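Local coordinates for cytoplasmic export protein 1 (Saccharomyces cerevisiae, PDB 3VWA) that probably collects tRNA from nuclear export receptors at the nuclear pore and may deliver aminoacylated tRNA to the translation machinery, at residues Glu156-Phe161 and Glu181-Ile186; Pro323-Val328 and Arg358-Ile363. All coordinates share one frame; numbering follows the deposited sequence.

Contact 1 of 2, residues Glu156-Phe161 and Glu181-Ile186; sequences EGLSAF and EDPNTI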
# COMPACT_ATOMS: atom_id res chain seq x y z
N GLU A 156 -22.54 -9.53 -37.98
CA GLU A 156 -22.63 -9.70 -39.44
C GLU A 156 -23.08 -11.10 -39.81
O GLU A 156 -22.43 -12.10 -39.46
CB GLU A 156 -21.33 -9.31 -40.16
CG GLU A 156 -20.11 -10.10 -39.70
CD GLU A 156 -18.80 -9.37 -39.98
OE1 GLU A 156 -18.62 -8.24 -39.49
OE2 GLU A 156 -17.94 -9.96 -40.68
N GLY A 157 -24.22 -11.15 -40.50
CA GLY A 157 -24.79 -12.40 -40.96
C GLY A 157 -25.26 -13.20 -39.77
O GLY A 157 -24.85 -14.36 -39.59
N LEU A 158 -26.10 -12.60 -38.95
CA LEU A 158 -26.46 -13.21 -37.70
C LEU A 158 -27.95 -13.32 -37.60
O LEU A 158 -28.69 -12.34 -37.73
CB LEU A 158 -25.85 -12.44 -36.52
CG LEU A 158 -25.86 -12.83 -35.04
CD1 LEU A 158 -26.87 -11.99 -34.26
CD2 LEU A 158 -26.03 -14.31 -34.75
N SER A 159 -28.39 -14.55 -37.36
CA SER A 159 -29.79 -14.85 -37.28
C SER A 159 -30.26 -14.57 -35.87
O SER A 159 -29.83 -15.23 -34.92
CB SER A 159 -30.00 -16.31 -37.68
OG SER A 159 -30.99 -16.89 -36.85
N ALA A 160 -31.12 -13.57 -35.73
CA ALA A 160 -31.80 -13.27 -34.48
C ALA A 160 -32.40 -14.53 -33.88
O ALA A 160 -32.32 -14.76 -32.65
CB ALA A 160 -32.91 -12.26 -34.74
N PHE A 161 -33.03 -15.33 -34.74
CA PHE A 161 -33.72 -16.53 -34.30
C PHE A 161 -32.74 -17.49 -33.61
O PHE A 161 -32.96 -17.93 -32.49
CB PHE A 161 -34.41 -17.21 -35.49
CG PHE A 161 -35.21 -18.44 -35.11
CD1 PHE A 161 -34.62 -19.71 -35.13
CD2 PHE A 161 -36.54 -18.32 -34.70
CE1 PHE A 161 -35.34 -20.83 -34.76
CE2 PHE A 161 -37.27 -19.45 -34.33
CZ PHE A 161 -36.67 -20.70 -34.36
N GLU A 181 -34.79 -10.93 -26.35
CA GLU A 181 -34.35 -11.87 -27.38
C GLU A 181 -33.70 -11.12 -28.52
O GLU A 181 -33.15 -11.71 -29.45
CB GLU A 181 -35.54 -12.70 -27.85
CG GLU A 181 -36.07 -13.63 -26.75
CD GLU A 181 -37.34 -14.36 -27.18
OE1 GLU A 181 -38.29 -13.67 -27.66
OE2 GLU A 181 -37.36 -15.62 -27.06
N ASP A 182 -33.76 -9.81 -28.45
CA ASP A 182 -33.21 -9.02 -29.52
C ASP A 182 -31.71 -8.88 -29.28
O ASP A 182 -31.29 -8.33 -28.24
CB ASP A 182 -33.92 -7.66 -29.61
CG ASP A 182 -33.64 -6.97 -30.93
OD1 ASP A 182 -34.52 -6.18 -31.37
OD2 ASP A 182 -32.56 -7.24 -31.53
N PRO A 183 -30.90 -9.41 -30.20
CA PRO A 183 -29.45 -9.25 -30.23
C PRO A 183 -28.98 -7.80 -30.35
O PRO A 183 -27.83 -7.51 -30.04
CB PRO A 183 -29.04 -9.99 -31.51
CG PRO A 183 -30.11 -10.99 -31.73
CD PRO A 183 -31.37 -10.32 -31.26
N ASN A 184 -29.87 -6.91 -30.78
CA ASN A 184 -29.45 -5.54 -31.07
C ASN A 184 -29.66 -4.63 -29.90
O ASN A 184 -29.21 -3.49 -29.88
CB ASN A 184 -30.24 -5.01 -32.26
CG ASN A 184 -29.95 -5.80 -33.51
OD1 ASN A 184 -28.81 -5.84 -33.98
ND2 ASN A 184 -30.96 -6.46 -34.04
N THR A 185 -30.39 -5.16 -28.92
CA THR A 185 -30.77 -4.43 -27.75
C THR A 185 -30.42 -5.21 -26.47
O THR A 185 -30.55 -4.66 -25.35
CB THR A 185 -32.29 -4.20 -27.77
OG1 THR A 185 -32.95 -5.46 -27.93
CG2 THR A 185 -32.71 -3.21 -28.86
N ILE A 186 -30.01 -6.47 -26.61
CA ILE A 186 -29.66 -7.23 -25.41
C ILE A 186 -28.47 -6.60 -24.63
O ILE A 186 -28.51 -6.52 -23.40
CB ILE A 186 -29.48 -8.75 -25.65
CG1 ILE A 186 -29.57 -9.50 -24.32
CG2 ILE A 186 -28.18 -9.08 -26.40
CD1 ILE A 186 -29.51 -11.02 -24.46
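Pro183 is the residue on which two apolar neighbours converge, a small example of how a single buried ring can join a turn to the start of a helix. Its CB lies 4.0 Å from CD1 of Leu158, while its CG, the next atom round the ring, comes within 4.0 Å of Ala160 CA and so meets backbone as well as side chain. Leu158 reaches over because its CG is anti to the backbone N (chi1 -173°), and the two side chains meet at a slant. Two helices begin close by: Ser159 is the N-cap of helix 160-174, its OG bonded to the backbone N of Glu162, and Thr185 precedes helix 186-198 without a side-chain capping bond. Both helices belong to the kinase-like part of the protein, N-terminal to its HEAT repeats. The ring of Pro183 is framed by an Asx turn, in which Asp182 OD2 accepts from Asn184 N at 2.8 Å with an N-H...O angle of 162°, the donor standing 40° out of the carboxylate plane. Asn184 ND2 adds a weak bond to the same oxygen. Further out, Phe163 of helix 160-174 also touches Pro183.

Contact 2 of 2, residues Pro323-Val328 and Arg358-Ile363; sequences PFLAIV and RFLLLI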
# COMPACT_ATOMS: atom_id res chain seq x y z
N PRO A 323 7.50 16.23 -2.11
CA PRO A 323 6.05 15.93 -2.24
C PRO A 323 5.73 14.55 -2.80
O PRO A 323 4.87 13.89 -2.26
CB PRO A 323 5.50 17.04 -3.13
CG PRO A 323 6.61 18.03 -3.30
CD PRO A 323 7.92 17.40 -2.89
N PHE A 324 6.42 14.13 -3.87
CA PHE A 324 6.17 12.85 -4.49
C PHE A 324 6.51 11.71 -3.52
O PHE A 324 5.79 10.73 -3.44
CB PHE A 324 7.03 12.62 -5.79
CG PHE A 324 6.65 13.52 -6.97
CD1 PHE A 324 5.67 14.51 -6.87
CD2 PHE A 324 7.35 13.39 -8.19
CE1 PHE A 324 5.32 15.33 -7.97
CE2 PHE A 324 7.03 14.20 -9.28
CZ PHE A 324 6.03 15.19 -9.17
N LEU A 325 7.61 11.83 -2.80
CA LEU A 325 8.05 10.72 -1.91
C LEU A 325 7.03 10.64 -0.77
O LEU A 325 6.75 9.54 -0.24
CB LEU A 325 9.40 11.04 -1.33
CG LEU A 325 10.63 10.14 -1.37
CD1 LEU A 325 11.67 10.68 -0.39
CD2 LEU A 325 10.35 8.67 -1.06
N ALA A 326 6.46 11.79 -0.39
CA ALA A 326 5.42 11.82 0.68
C ALA A 326 4.19 11.01 0.25
O ALA A 326 3.63 10.19 1.03
CB ALA A 326 5.04 13.27 1.08
N ILE A 327 3.83 11.13 -1.02
CA ILE A 327 2.73 10.37 -1.55
C ILE A 327 3.05 8.90 -1.51
O ILE A 327 2.19 8.07 -1.20
CB ILE A 327 2.48 10.77 -3.00
CG1 ILE A 327 2.48 12.30 -3.15
CG2 ILE A 327 1.26 10.13 -3.60
CD1 ILE A 327 1.25 12.99 -2.66
N VAL A 328 4.27 8.54 -1.90
CA VAL A 328 4.57 7.15 -2.05
C VAL A 328 4.57 6.52 -0.63
O VAL A 328 4.01 5.44 -0.43
CB VAL A 328 5.91 6.96 -2.79
CG1 VAL A 328 6.58 5.67 -2.38
CG2 VAL A 328 5.70 6.95 -4.29
N ARG A 358 15.21 14.09 4.32
CA ARG A 358 15.59 13.38 5.52
C ARG A 358 14.55 13.62 6.65
O ARG A 358 14.17 12.66 7.31
CB ARG A 358 16.99 13.80 5.96
CG ARG A 358 17.41 13.16 7.28
CD ARG A 358 17.54 11.64 7.16
NE ARG A 358 18.65 11.25 6.28
CZ ARG A 358 19.95 11.20 6.63
NH1 ARG A 358 20.87 10.77 5.75
NH2 ARG A 358 20.32 11.55 7.87
N PHE A 359 14.07 14.84 6.86
CA PHE A 359 12.95 15.01 7.83
C PHE A 359 11.76 14.09 7.45
O PHE A 359 11.09 13.47 8.30
CB PHE A 359 12.46 16.46 7.83
CG PHE A 359 13.33 17.44 8.62
CD1 PHE A 359 13.49 17.31 10.01
CD2 PHE A 359 13.93 18.54 7.97
CE1 PHE A 359 14.25 18.25 10.73
CE2 PHE A 359 14.71 19.45 8.68
CZ PHE A 359 14.86 19.31 10.06
N LEU A 360 11.46 14.01 6.15
CA LEU A 360 10.32 13.21 5.74
C LEU A 360 10.56 11.71 6.09
O LEU A 360 9.62 11.03 6.58
CB LEU A 360 10.01 13.39 4.26
CG LEU A 360 8.93 12.48 3.70
CD1 LEU A 360 7.51 12.56 4.35
CD2 LEU A 360 8.90 12.75 2.21
N LEU A 361 11.79 11.24 5.83
CA LEU A 361 12.15 9.85 6.04
C LEU A 361 12.18 9.52 7.54
O LEU A 361 11.81 8.42 7.96
CB LEU A 361 13.58 9.60 5.51
CG LEU A 361 13.81 9.62 4.00
CD1 LEU A 361 15.30 9.63 3.67
CD2 LEU A 361 13.10 8.42 3.37
N LEU A 362 12.63 10.47 8.34
CA LEU A 362 12.66 10.24 9.76
C LEU A 362 11.25 9.98 10.27
O LEU A 362 11.07 9.06 11.05
CB LEU A 362 13.36 11.38 10.53
CG LEU A 362 14.84 11.59 10.33
CD1 LEU A 362 15.26 12.85 11.06
CD2 LEU A 362 15.74 10.44 10.77
N ILE A 363 10.27 10.77 9.81
CA ILE A 363 8.84 10.54 10.08
C ILE A 363 8.31 9.16 9.73
O ILE A 363 7.49 8.65 10.47
CB ILE A 363 7.92 11.62 9.43
CG1 ILE A 363 8.10 12.95 10.14
CG2 ILE A 363 6.46 11.25 9.49
CD1 ILE A 363 8.00 14.17 9.25
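Leu360 reaches across to Leu325 and Ala326, and its course from CB outward shows how one branched side chain can bridge two helices. CB is directed toward helix 321-335 but is still too far from it for contact. A chi1 of 174° turns CG opposite the backbone N, so that the chain extends across the gap, and CG itself is 4.8 Å from Ala326 CB. Contact begins at the fork. CD1 comes to 4.2 Å from Ala326 CB, its nearest atom there, whereas CD2 goes deeper and rests against the backbone, 3.7 Å from Ala326 N and 3.9 Å from Ala326 CA. The same CD2 methyl lies 4.0 Å from Leu325 CB, so one carbon is lodged against two successive residues. This approach to the main chain is consistent with the small side chain of Ala326, where the two segments also come nearest, CA of Ala326 to CA of Leu360 being 7.2 Å. Leu361 offers a looser flank, its CD2 being 4.6 Å from Leu325 CD1. The pair belongs to the helical solenoid that carries the HEAT repeats further along the chain. Between helices 321-335 and 355-368 the chain forms helix 342-351, whose Ser349 touches both Leu325 and Leu361; Phe324 and Ile327 pack on helices 255-271 and 283-303, while Phe359 and Leu362 meet helix 394-407.

Overall arrangement
The two contacts share no element: their centres are 57 Å apart, and contact 1 is complete in sequence before contact 2 starts. Contact 1 lies about 46 Å from the centre of the chain, in the kinase-like part, whereas contact 2 is about 15 Å from that centre, in the helical solenoid. Both are partly buried and apolar where their segments meet, but contact 1 includes the exposed Ala160, whereas contact 2 has no exposed touching residue. Residues 156-161 and 181-186 are mostly non-helical; side-chain hydrogen bonds shape the turn of 181-186 and, from 156-161, cap a helix. Residues 323-328 and 358-363 are helical throughout, held by backbone bonds, and leave the meeting to leucine and alanine.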